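Local coordinates for protein tryptophan--tRNA ligase (Aeropyrum pernix, PDB 3A04) that joins L-tryptophan to its cognate tRNA at the expense of ATP, releasing AMP and diphosphate, as a class I aminoacyl-tRNA synthetase, at residues Arg70-Thr75 and Gly205-Val210. Numbering follows the deposited sequence.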
loop_
_atom_site.group_PDB
_atom_site.type_symbol
_atom_site.label_atom_id
_atom_site.label_comp_id
_atom_site.label_asym_id
_atom_site.label_seq_id
_atom_site.Cartn_x
_atom_site.Cartn_y
_atom_site.Cartn_z
ATOM N N ARG A 70 -22.873 19.388 -0.499
ATOM C CA ARG A 70 -22.169 19.184 -1.810
ATOM C C ARG A 70 -21.945 17.655 -1.931
ATOM O O ARG A 70 -21.525 17.029 -0.935
ATOM C CB ARG A 70 -20.861 19.965 -1.944
ATOM C CG ARG A 70 -20.282 19.962 -3.431
ATOM C CD ARG A 70 -21.028 20.840 -4.437
ATOM N NE ARG A 70 -20.459 20.829 -5.808
ATOM C CZ ARG A 70 -19.195 21.150 -6.138
ATOM N NH1 ARG A 70 -18.276 21.463 -5.194
ATOM N NH2 ARG A 70 -18.821 21.088 -7.410
ATOM N N VAL A 71 -22.336 17.057 -3.075
ATOM C CA VAL A 71 -22.234 15.574 -3.328
ATOM C C VAL A 71 -21.197 15.333 -4.440
ATOM O O VAL A 71 -20.855 16.285 -5.131
ATOM C CB VAL A 71 -23.553 14.879 -3.661
ATOM C CG1 VAL A 71 -24.446 14.843 -2.437
ATOM C CG2 VAL A 71 -24.366 15.538 -4.890
ATOM N N ALA A 72 -20.696 14.106 -4.579
ATOM C CA ALA A 72 -19.570 13.843 -5.483
ATOM C C ALA A 72 -19.808 12.599 -6.325
ATOM O O ALA A 72 -20.604 11.737 -5.981
ATOM C CB ALA A 72 -18.209 13.707 -4.700
ATOM N N VAL A 73 -19.121 12.545 -7.456
ATOM C CA VAL A 73 -19.065 11.339 -8.240
ATOM C C VAL A 73 -17.597 11.069 -8.464
ATOM O O VAL A 73 -16.787 12.028 -8.611
ATOM C CB VAL A 73 -19.869 11.486 -9.623
ATOM C CG1 VAL A 73 -19.380 12.693 -10.452
ATOM C CG2 VAL A 73 -19.714 10.181 -10.435
ATOM N N LEU A 74 -17.229 9.781 -8.504
ATOM C CA LEU A 74 -15.857 9.389 -8.627
ATOM C C LEU A 74 -15.784 8.277 -9.658
ATOM O O LEU A 74 -16.650 7.369 -9.648
ATOM C CB LEU A 74 -15.350 8.861 -7.222
ATOM C CG LEU A 74 -13.925 8.347 -7.531
ATOM C CD1 LEU A 74 -12.728 9.063 -7.022
ATOM C CD2 LEU A 74 -13.764 6.769 -7.528
ATOM N N THR A 75 -14.780 8.288 -10.550
ATOM C CA THR A 75 -14.518 7.065 -11.284
ATOM C C THR A 75 -13.019 6.988 -11.547
ATOM O O THR A 75 -12.285 7.982 -11.348
ATOM C CB THR A 75 -15.298 7.086 -12.688
ATOM O OG1 THR A 75 -15.126 5.821 -13.326
ATOM C CG2 THR A 75 -14.667 8.178 -13.586
ATOM N N GLY A 205 -11.753 17.098 1.004
ATOM C CA GLY A 205 -12.991 17.872 0.848
ATOM C C GLY A 205 -14.188 17.325 1.621
ATOM O O GLY A 205 -15.223 17.972 1.692
ATOM N N GLY A 206 -14.073 16.138 2.212
ATOM C CA GLY A 206 -15.101 15.713 3.131
ATOM C C GLY A 206 -16.436 15.308 2.505
ATOM O O GLY A 206 -17.540 15.617 3.078
ATOM N N TYR A 207 -16.345 14.672 1.332
ATOM C CA TYR A 207 -17.512 14.301 0.537
ATOM C C TYR A 207 -18.032 12.919 0.933
ATOM O O TYR A 207 -17.641 11.847 0.418
ATOM C CB TYR A 207 -17.254 14.378 -0.992
ATOM C CG TYR A 207 -16.928 15.763 -1.524
ATOM C CD1 TYR A 207 -17.947 16.606 -2.027
ATOM C CD2 TYR A 207 -15.621 16.180 -1.640
ATOM C CE1 TYR A 207 -17.635 17.872 -2.541
ATOM C CE2 TYR A 207 -15.314 17.458 -2.166
ATOM C CZ TYR A 207 -16.346 18.278 -2.594
ATOM O OH TYR A 207 -16.067 19.539 -3.113
ATOM N N ARG A 208 -18.891 12.925 1.920
ATOM C CA ARG A 208 -19.347 11.683 2.425
ATOM C C ARG A 208 -20.284 10.978 1.433
ATOM O O ARG A 208 -20.330 9.732 1.355
ATOM C CB ARG A 208 -20.142 11.975 3.734
ATOM C CG ARG A 208 -21.104 10.815 4.009
ATOM C CD ARG A 208 -21.651 10.931 5.436
ATOM N NE ARG A 208 -20.580 10.736 6.436
ATOM C CZ ARG A 208 -20.837 10.909 7.732
ATOM N NH1 ARG A 208 -22.073 11.319 8.113
ATOM N NH2 ARG A 208 -19.891 10.686 8.615
ATOM N N HIS A 209 -21.014 11.765 0.662
ATOM C CA HIS A 209 -21.998 11.175 -0.239
ATOM C C HIS A 209 -21.372 11.104 -1.670
ATOM O O HIS A 209 -21.225 12.142 -2.326
ATOM C CB HIS A 209 -23.211 12.063 -0.198
ATOM C CG HIS A 209 -23.767 12.219 1.185
ATOM N ND1 HIS A 209 -24.382 11.166 1.822
ATOM C CD2 HIS A 209 -23.733 13.237 2.082
ATOM C CE1 HIS A 209 -24.723 11.521 3.052
ATOM N NE2 HIS A 209 -24.318 12.754 3.249
ATOM N N VAL A 210 -21.014 9.906 -2.107
ATOM C CA VAL A 210 -20.283 9.741 -3.378
ATOM C C VAL A 210 -21.011 8.695 -4.190
ATOM O O VAL A 210 -21.419 7.677 -3.655
ATOM C CB VAL A 210 -18.882 9.106 -3.148
ATOM C CG1 VAL A 210 -18.024 9.162 -4.500
ATOM C CG2 VAL A 210 -18.192 9.796 -2.072
HETATM O O HOH W 1 -20.718 14.629 0.244
#
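Tyr207 lies alongside Arg70, both side chains pointing the same way, and Arg70 CG meets the ring in its plane at the edge, 3.5 Å from Tyr207 CE1. CG of Arg70, anti to the backbone N (chi1 -169°), is set beside the ring, and the chain then bends at chi2. The guanidinium and ring planes are 72° apart; Arg70 NH2 makes a salt bridge with Asp145 and NE a hydrogen bond to Gly101 O. Tyr207 CB packs on the strand, 3.9 Å from Ala72 CB. An alanine at Tyr207 would probably leave Arg70 CB and CG without the ring edge they rest against and open a gap beside Phe105, whose ring also meets the tyrosine. At His209 a water bridges the backbones, accepting from His209 N (2.9 Å) and donating to Arg70 O (2.8 Å). His209 O then takes the Ala72 N-H, N to O 3.0 Å (152° at the hydrogen), and His209 CB packs on Val71 CG1. Val210 pairs with Ala72 in a parallel bridge with a CA-H...O contact, Val210 CA to Ala72 O 3.3 Å, and its CG1 reaches Leu74 CB at 3.8 Å. Parallel pairing thus begins here between strands 72-77 and 210-215, central in the Rossmann-type sheet; helix 58-66 packs against Val71 and His209, and strand 103-108 flanks 72-77 on its other edge.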